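Local coordinates for protein aminoglycoside phosphotransferase (Mycobacterium smegmatis, PDB 6EF6) that phosphorylates (S)-1-amino-2-propanol as the kinase associated with the aminoacetone-utilization microcompartment, at residues 84-88 / 253-257; 94-98 / 153-157; 131-135 / 237-241; 218-224 / 297-301. All blocks are in the same frame, centred on the assembly; numbering follows the deposited sequence.

Interaction 1. Residues 84-88 / 253-257; sequences ELDWL and FDDCG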
# COMPACT_ATOMS: atom_id res chain seq x y z
N GLU A 84 0.48 9.73 9.73
CA GLU A 84 1.30 8.61 9.26
C GLU A 84 2.60 8.61 10.03
O GLU A 84 3.06 7.57 10.51
CB GLU A 84 1.60 8.77 7.76
CG GLU A 84 2.62 7.74 7.22
CD GLU A 84 3.37 8.20 5.96
OE1 GLU A 84 3.07 9.28 5.43
OE2 GLU A 84 4.27 7.45 5.52
N LEU A 85 3.25 9.78 10.10
CA LEU A 85 4.55 9.88 10.76
C LEU A 85 4.45 9.56 12.25
O LEU A 85 5.39 8.99 12.81
CB LEU A 85 5.20 11.26 10.51
CG LEU A 85 5.37 11.65 9.01
CD1 LEU A 85 6.11 12.95 8.90
CD2 LEU A 85 6.02 10.56 8.17
N ASP A 86 3.33 9.87 12.90
CA ASP A 86 3.14 9.46 14.30
C ASP A 86 3.08 7.94 14.43
O ASP A 86 3.62 7.37 15.39
CB ASP A 86 1.85 10.07 14.84
CG ASP A 86 1.97 11.58 15.13
OD1 ASP A 86 3.12 12.07 15.26
OD2 ASP A 86 0.91 12.22 15.20
N TRP A 87 2.45 7.23 13.47
CA TRP A 87 2.50 5.78 13.54
C TRP A 87 3.92 5.27 13.33
O TRP A 87 4.36 4.35 14.04
CB TRP A 87 1.54 5.15 12.53
CG TRP A 87 1.28 3.69 12.76
CD1 TRP A 87 1.48 2.99 13.91
CD2 TRP A 87 0.78 2.72 11.81
NE1 TRP A 87 1.15 1.68 13.75
CE2 TRP A 87 0.73 1.46 12.46
CE3 TRP A 87 0.41 2.79 10.48
CZ2 TRP A 87 0.26 0.32 11.85
CZ3 TRP A 87 -0.02 1.64 9.86
CH2 TRP A 87 -0.08 0.40 10.53
N LEU A 88 4.65 5.85 12.36
CA LEU A 88 6.02 5.40 12.17
C LEU A 88 6.83 5.58 13.44
O LEU A 88 7.62 4.69 13.80
CB LEU A 88 6.72 6.16 11.02
CG LEU A 88 6.13 6.07 9.64
CD1 LEU A 88 6.99 6.85 8.64
CD2 LEU A 88 5.96 4.63 9.20
N PHE A 253 4.11 4.04 3.71
CA PHE A 253 2.89 4.08 4.54
C PHE A 253 1.87 5.11 4.03
O PHE A 253 0.94 5.47 4.75
CB PHE A 253 3.24 4.31 6.03
CG PHE A 253 3.78 3.13 6.76
CD1 PHE A 253 5.09 2.67 6.55
CD2 PHE A 253 3.04 2.53 7.77
CE1 PHE A 253 5.60 1.60 7.27
CE2 PHE A 253 3.57 1.45 8.47
CZ PHE A 253 4.83 0.99 8.24
N ASP A 254 2.04 5.65 2.82
CA ASP A 254 1.22 6.79 2.43
C ASP A 254 -0.25 6.44 2.20
O ASP A 254 -1.05 7.38 2.14
CB ASP A 254 1.81 7.42 1.16
CG ASP A 254 1.17 8.78 0.81
OD1 ASP A 254 1.13 9.70 1.66
OD2 ASP A 254 0.73 8.95 -0.35
N ASP A 255 -0.62 5.19 2.03
CA ASP A 255 -2.02 4.77 1.94
C ASP A 255 -2.57 4.31 3.28
O ASP A 255 -3.68 3.81 3.35
CB ASP A 255 -2.28 3.70 0.87
CG ASP A 255 -2.32 4.22 -0.53
OD1 ASP A 255 -2.46 5.44 -0.71
OD2 ASP A 255 -2.15 3.34 -1.43
N CYS A 256 -1.83 4.46 4.36
CA CYS A 256 -2.29 3.87 5.61
C CYS A 256 -3.57 4.56 6.09
O CYS A 256 -3.86 5.72 5.80
CB CYS A 256 -1.21 3.90 6.69
SG CYS A 256 -0.91 5.48 7.55
N GLY A 257 -4.40 3.78 6.79
CA GLY A 257 -5.66 4.32 7.29
C GLY A 257 -6.52 3.18 7.80
O GLY A 257 -6.01 2.13 8.13
O HOH W 1 0.75 9.99 4.38
O HOH W 2 6.26 5.58 4.79
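Glu-84 OE1 is gripped twice, by a salt bridge from Arg-69 and by HOH 1, which donates to Glu-84 OE1 at 2.6 Å from its own oxygen and also to Asp-254 OD1. The geometry is that of the αC glutamate of a kinase-like fold, with Asp-252 and Phe-253 probably in the place of the DFG Asp and Phe, and Arg-69 probably in that of the usual strand lysine; Asp-252 binds sodium. The other oxygen, OE2, accepts from HOH 2 at 2.8 Å to its oxygen, and that water in turn takes the N-H of Phe-253. With its CG anti to the backbone N (chi1 172°) and the chain extended beyond it, Glu-84 lays OE2 against Phe-253 CB at 3.3 Å.

One helical turn on, Leu-88 CD2 makes a CH-pi contact over the centre of the Phe-253 ring, 3.5 Å from the centroid and 14° off the normal. Phe-253 also meets His-229 edge-to-face, so Leu-88, Phe-253 and His-229 form a row of side chains that resembles part of the regulatory spine of protein kinases. Trp-87 offers its face to the edge of Phe-253, the planes at 89° and Trp-87 CE3 3.8 Å from Phe-253 CD2, an offset T-shaped pair. At the tryptophan rim lies Cys-256: its SG approaches edgewise, and its CB rests 4.1 Å from Trp-87 CZ3.

Interaction 2. Residues 94-98 / 153-157; sequences DSDVT and ITASL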
# COMPACT_ATOMS: atom_id res chain seq x y z
N ASP A 94 8.32 0.87 19.55
CA ASP A 94 7.49 -0.09 20.27
C ASP A 94 7.14 -1.34 19.47
O ASP A 94 6.35 -2.16 19.95
CB ASP A 94 6.18 0.57 20.71
CG ASP A 94 6.34 1.44 21.92
OD1 ASP A 94 6.98 0.99 22.90
OD2 ASP A 94 5.84 2.58 21.89
N SER A 95 7.73 -1.55 18.30
CA SER A 95 7.46 -2.78 17.60
C SER A 95 8.74 -3.34 16.99
O SER A 95 9.74 -2.63 16.84
CB SER A 95 6.46 -2.50 16.47
OG SER A 95 7.15 -2.14 15.32
N ASP A 96 8.72 -4.61 16.62
CA ASP A 96 9.90 -5.21 16.02
C ASP A 96 9.93 -5.03 14.51
O ASP A 96 10.82 -5.58 13.86
CB ASP A 96 10.02 -6.68 16.39
CG ASP A 96 8.93 -7.51 15.80
OD1 ASP A 96 7.76 -7.07 15.85
OD2 ASP A 96 9.24 -8.60 15.27
N VAL A 97 8.99 -4.27 13.97
CA VAL A 97 9.01 -3.93 12.54
C VAL A 97 9.98 -2.78 12.33
O VAL A 97 9.90 -1.77 13.05
CB VAL A 97 7.61 -3.54 12.06
CG1 VAL A 97 7.60 -3.23 10.57
CG2 VAL A 97 6.63 -4.66 12.33
N THR A 98 10.85 -2.91 11.34
CA THR A 98 11.74 -1.82 10.94
C THR A 98 11.00 -0.92 9.95
O THR A 98 10.47 -1.40 8.95
CB THR A 98 12.99 -2.40 10.29
OG1 THR A 98 13.60 -3.34 11.20
CG2 THR A 98 13.94 -1.31 9.93
N ILE A 153 5.57 -10.05 8.98
CA ILE A 153 5.70 -8.60 9.24
C ILE A 153 4.32 -7.93 9.28
O ILE A 153 4.06 -7.07 10.16
CB ILE A 153 6.65 -7.97 8.21
CG1 ILE A 153 8.06 -8.49 8.47
CG2 ILE A 153 6.56 -6.40 8.25
CD1 ILE A 153 9.08 -8.16 7.37
N THR A 154 3.41 -8.38 8.43
CA THR A 154 2.04 -7.85 8.48
C THR A 154 1.40 -8.12 9.83
O THR A 154 0.76 -7.23 10.43
CB THR A 154 1.21 -8.45 7.35
OG1 THR A 154 1.78 -8.15 6.08
CG2 THR A 154 -0.22 -7.85 7.40
N ALA A 155 1.54 -9.35 10.37
CA ALA A 155 1.01 -9.66 11.68
C ALA A 155 1.58 -8.73 12.74
O ALA A 155 0.88 -8.32 13.66
CB ALA A 155 1.31 -11.12 12.02
N SER A 156 2.86 -8.43 12.66
CA SER A 156 3.44 -7.51 13.64
C SER A 156 2.85 -6.11 13.52
O SER A 156 2.68 -5.43 14.54
CB SER A 156 4.94 -7.42 13.43
OG SER A 156 5.53 -8.67 13.75
N LEU A 157 2.57 -5.64 12.29
CA LEU A 157 1.90 -4.35 12.13
C LEU A 157 0.50 -4.39 12.69
O LEU A 157 0.05 -3.41 13.31
CB LEU A 157 1.87 -3.97 10.64
CG LEU A 157 3.21 -3.52 10.07
CD1 LEU A 157 3.14 -3.44 8.55
CD2 LEU A 157 3.66 -2.17 10.64
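Val-97 drives both of its methyl groups into the groove formed by Ile-153, Ser-156 and Leu-157 on helix 147-163. Packing is tightest at Val-97 CG2, which presses to 3.4 Å from Ser-156 CB, closer than ordinary van der Waals contact. The second branch sits more easily: Val-97 CG1, placed opposite the backbone N by a chi1 of -178°, rests between Ile-153 CG2 and Leu-157 CD2, 4.1 Å from each of those two atoms. Leu-157 is met at about a right angle, whereas Ile-153 is crossed obliquely.

Residues 94-98 follow helix 78-94 and probably occupy the place of the αC-β4 loop of protein kinases, with helix 147-163 in the position of αE. The loop is shaped by an ST turn in which Ser-95 OG accepts from Val-97 N at 3.1 Å. Val-97 also touches Val-250, and Thr-98 shares a backbone bond with that residue, tying the loop to strand 248-250.

The outer margin is looser and polar. Asp-96 lies exposed, its OD1 3.5 Å from Ser-156 OG, while its OD2 forms a salt bridge with Arg-292. The contact between the loop and the helix is thus mainly apolar and centred on one valine, and the Arg-292 salt bridge would offset the charge of Asp-96 at the solvent border.

Interaction 3. Residues 131-135 / 237-241; sequences MVGGA and LLVDS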
# COMPACT_ATOMS: atom_id res chain seq x y z
N MET A 131 18.41 7.03 5.02
CA MET A 131 18.64 5.99 4.02
C MET A 131 18.10 4.65 4.55
O MET A 131 18.09 4.37 5.75
CB MET A 131 20.13 5.90 3.69
CG MET A 131 20.47 4.94 2.59
SD MET A 131 19.52 5.25 1.11
CE MET A 131 20.15 4.01 -0.01
N VAL A 132 17.59 3.84 3.62
CA VAL A 132 17.03 2.53 3.90
C VAL A 132 17.81 1.50 3.09
O VAL A 132 17.97 1.67 1.88
CB VAL A 132 15.54 2.49 3.51
CG1 VAL A 132 14.99 1.05 3.62
CG2 VAL A 132 14.72 3.44 4.38
N GLY A 133 18.28 0.44 3.75
CA GLY A 133 18.96 -0.62 3.03
C GLY A 133 18.04 -1.26 1.99
O GLY A 133 16.94 -1.73 2.30
N GLY A 134 18.51 -1.29 0.74
CA GLY A 134 17.75 -1.83 -0.36
C GLY A 134 17.22 -0.76 -1.29
O GLY A 134 16.71 -1.10 -2.37
N ALA A 135 17.33 0.52 -0.92
CA ALA A 135 16.76 1.58 -1.74
C ALA A 135 17.70 2.07 -2.83
O ALA A 135 17.22 2.70 -3.78
CB ALA A 135 16.38 2.77 -0.85
N LEU A 237 8.68 -3.80 0.86
CA LEU A 237 9.52 -4.30 1.95
C LEU A 237 10.92 -4.42 1.37
O LEU A 237 11.26 -5.38 0.68
CB LEU A 237 8.99 -5.63 2.50
CG LEU A 237 7.87 -5.47 3.56
CD1 LEU A 237 6.57 -4.97 2.95
CD2 LEU A 237 7.66 -6.76 4.32
N LEU A 238 11.70 -3.40 1.65
CA LEU A 238 13.06 -3.29 1.14
C LEU A 238 14.03 -4.09 1.99
O LEU A 238 13.88 -4.18 3.21
CB LEU A 238 13.54 -1.82 1.07
CG LEU A 238 12.71 -0.94 0.14
CD1 LEU A 238 13.45 0.39 -0.05
CD2 LEU A 238 12.38 -1.55 -1.21
N VAL A 239 15.04 -4.70 1.36
CA VAL A 239 15.96 -5.57 2.08
C VAL A 239 17.40 -5.17 1.84
O VAL A 239 17.75 -4.67 0.78
CB VAL A 239 15.78 -7.06 1.69
CG1 VAL A 239 14.42 -7.51 2.03
CG2 VAL A 239 16.05 -7.24 0.22
N ASP A 240 18.24 -5.45 2.83
CA ASP A 240 19.69 -5.27 2.69
C ASP A 240 20.41 -6.55 2.29
O ASP A 240 21.64 -6.55 2.22
CB ASP A 240 20.30 -4.68 3.98
CG ASP A 240 20.29 -5.66 5.15
OD1 ASP A 240 19.81 -6.80 4.98
OD2 ASP A 240 20.77 -5.28 6.25
N SER A 241 19.69 -7.64 2.02
CA SER A 241 20.29 -8.88 1.54
C SER A 241 19.26 -9.62 0.70
O SER A 241 18.06 -9.49 0.93
CB SER A 241 20.74 -9.82 2.69
OG SER A 241 21.51 -9.16 3.68
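The turn containing Gly-133 and Gly-134 packs on Leu-238 and the Val-239 carbonyl of strand 237-239, a van der Waals contact between the linker 131-135, which leaves strand 124-130 of the N-terminal lobe, and residues 237-241 of the C-terminal lobe. Val-132 to Ala-135 form a type II beta turn, closed by Ala-135 N donating to Val-132 O at 3.1 Å. Gly-134 occupies its third position with a phi of 107°. Having no side chain, this residue can bring its CA to 3.1 Å from Val-239 O, so the two backbones meet directly.

Leu-238 points its side chain toward the turn. Its CD1 touches Ala-135 CB at 3.9 Å and Val-132 CG1 at 4.0 Å, while its CB lies 3.6 Å from Gly-133 O. Val-132 also touches the bound benzoic acid. In protein kinases the hinge and a leucine of the equivalent strand border the adenine pocket, and Leu-238 is consistent with that role.

Around the contact, strand 237-239 pairs antiparallel with strand 248-250, and Glu-140 makes backbone bonds to both Gly-134 and Val-239. Toward the N-terminal lobe, Val-132 and Ala-135 touch Ile-67 of strand 64-70; on the other side of the short strand, Leu-237 packs on helix 147-163.

Interaction 4. Residues 218-224 / 297-301; sequences YGSGPDR and AADEA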
# COMPACT_ATOMS: atom_id res chain seq x y z
N TYR A 218 -19.25 -10.23 7.84
CA TYR A 218 -17.97 -10.22 8.56
C TYR A 218 -17.91 -9.07 9.55
O TYR A 218 -17.43 -9.23 10.67
CB TYR A 218 -16.87 -10.14 7.51
CG TYR A 218 -15.45 -10.27 7.97
CD1 TYR A 218 -15.00 -11.42 8.57
CD2 TYR A 218 -14.54 -9.25 7.72
CE1 TYR A 218 -13.67 -11.57 8.89
CE2 TYR A 218 -13.20 -9.41 8.07
CZ TYR A 218 -12.80 -10.56 8.63
OH TYR A 218 -11.43 -10.63 8.93
N GLY A 219 -18.47 -7.93 9.17
CA GLY A 219 -18.55 -6.77 9.98
C GLY A 219 -17.25 -6.01 10.08
O GLY A 219 -16.26 -6.32 9.41
N SER A 220 -17.25 -5.02 10.93
CA SER A 220 -16.10 -4.17 11.13
C SER A 220 -15.80 -4.00 12.60
O SER A 220 -15.40 -2.93 13.06
CB SER A 220 -16.28 -2.84 10.41
OG SER A 220 -17.49 -2.24 10.82
N GLY A 221 -15.91 -5.08 13.37
CA GLY A 221 -15.60 -5.05 14.78
C GLY A 221 -14.12 -4.88 15.02
O GLY A 221 -13.29 -4.98 14.10
N PRO A 222 -13.74 -4.61 16.25
CA PRO A 222 -12.33 -4.26 16.54
C PRO A 222 -11.34 -5.37 16.30
O PRO A 222 -10.15 -5.07 16.14
CB PRO A 222 -12.38 -3.85 18.03
CG PRO A 222 -13.50 -4.61 18.56
CD PRO A 222 -14.55 -4.68 17.47
N ASP A 223 -11.79 -6.64 16.25
CA ASP A 223 -10.92 -7.74 15.88
C ASP A 223 -10.64 -7.84 14.38
O ASP A 223 -9.70 -8.51 13.98
CB ASP A 223 -11.51 -9.07 16.38
CG ASP A 223 -12.96 -9.34 15.87
OD1 ASP A 223 -13.79 -8.41 15.80
OD2 ASP A 223 -13.27 -10.51 15.57
N ARG A 224 -11.41 -7.13 13.57
CA ARG A 224 -11.40 -7.29 12.13
C ARG A 224 -11.05 -6.01 11.37
O ARG A 224 -10.79 -6.10 10.17
CB ARG A 224 -12.75 -7.88 11.67
CG ARG A 224 -12.86 -9.35 12.05
CD ARG A 224 -14.22 -9.92 11.86
NE ARG A 224 -14.25 -11.34 12.19
CZ ARG A 224 -15.31 -12.12 12.20
NH1 ARG A 224 -16.52 -11.68 11.88
NH2 ARG A 224 -15.20 -13.39 12.57
N ALA A 297 -10.11 -19.17 11.51
CA ALA A 297 -10.73 -19.74 10.32
C ALA A 297 -11.63 -18.75 9.61
O ALA A 297 -11.64 -18.69 8.38
CB ALA A 297 -11.49 -21.03 10.66
N ALA A 298 -12.40 -17.96 10.35
CA ALA A 298 -13.34 -17.07 9.67
C ALA A 298 -12.62 -15.97 8.93
O ALA A 298 -13.09 -15.52 7.88
CB ALA A 298 -14.29 -16.48 10.69
N ASP A 299 -11.47 -15.54 9.43
CA ASP A 299 -10.63 -14.60 8.71
C ASP A 299 -9.94 -15.23 7.52
O ASP A 299 -9.90 -14.64 6.42
CB ASP A 299 -9.66 -13.92 9.65
CG ASP A 299 -10.38 -13.41 10.84
OD1 ASP A 299 -10.54 -14.15 11.85
OD2 ASP A 299 -11.03 -12.38 10.76
N GLU A 300 -9.42 -16.45 7.69
CA GLU A 300 -8.83 -17.16 6.57
C GLU A 300 -9.83 -17.35 5.45
O GLU A 300 -9.50 -17.18 4.26
CB GLU A 300 -8.28 -18.51 7.07
CG GLU A 300 -7.47 -19.23 6.01
CD GLU A 300 -7.05 -20.63 6.45
OE1 GLU A 300 -7.20 -20.98 7.64
OE2 GLU A 300 -6.63 -21.39 5.56
N ALA A 301 -11.08 -17.59 5.77
CA ALA A 301 -12.15 -17.75 4.81
C ALA A 301 -12.50 -16.46 4.10
O ALA A 301 -13.13 -16.55 3.02
CB ALA A 301 -13.39 -18.33 5.50
O HOH W 3 -12.46 -13.75 13.42
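Tyr-218 OH donates a short hydrogen bond of 2.6 Å to Asp-299 OD2, using the anti lone pair of that oxygen. Ring and carboxylate planes stand 69° apart, with OD2 at the ring edge. The same oxygen is also paired with Arg-224, whose NE lies 3.7 Å from Asp-299 OD2 in a long salt bridge.

A water satisfies the other oxygen: HOH 3 donates to Asp-299 OD1 at 2.5 Å from its oxygen and accepts from Arg-224 NH2 at 2.9 Å. The third guanidinium nitrogen turns back to its own segment, where Arg-224 NH1 donates to Tyr-218 O at 2.9 Å with an angle of 156°, in the carbonyl plane and on a lone pair.

Asp-223, Arg-224 and Asp-299 form a network of long salt bridges between the loop leaving helix 198-218 and the short helix 297-300, in the helical C-terminal lobe. Gly-219 leaves helical geometry with positive phi, and its O accepts from Trp-260. Later in the loop, Arg-224 lies against the Tyr-218 ring, its CD over one face and Tyr-218 CD1 over the guanidinium, each offset toward the rim. Asp-223 contributes charge alone: its OD2 is 3.6 Å from Arg-224 NE but well outside the guanidinium plane. Ala-298 CB touches Arg-224 NH2 at 3.7 Å.

Interactions 1 and 2 are buried, and both start from the helix 78-94 region, one on the helix itself and one in the loop after it; they touch through Leu-157, which packs on Trp-87 and Phe-253. Interaction 1 mixes aromatic packing with water-bridged carboxylates near the ligand site, whereas interaction 2 is chiefly aliphatic. Interaction 3, partly buried, meets interaction 2 where Ile-153 packs on Leu-237, and instead relies on backbone contact at glycines. Interaction 4 lies apart, its centre about 33 Å from that of interaction 3, toward the surface of the helical lobe, where a hydrogen bond, a water and long salt bridges carry the contact with little apolar packing.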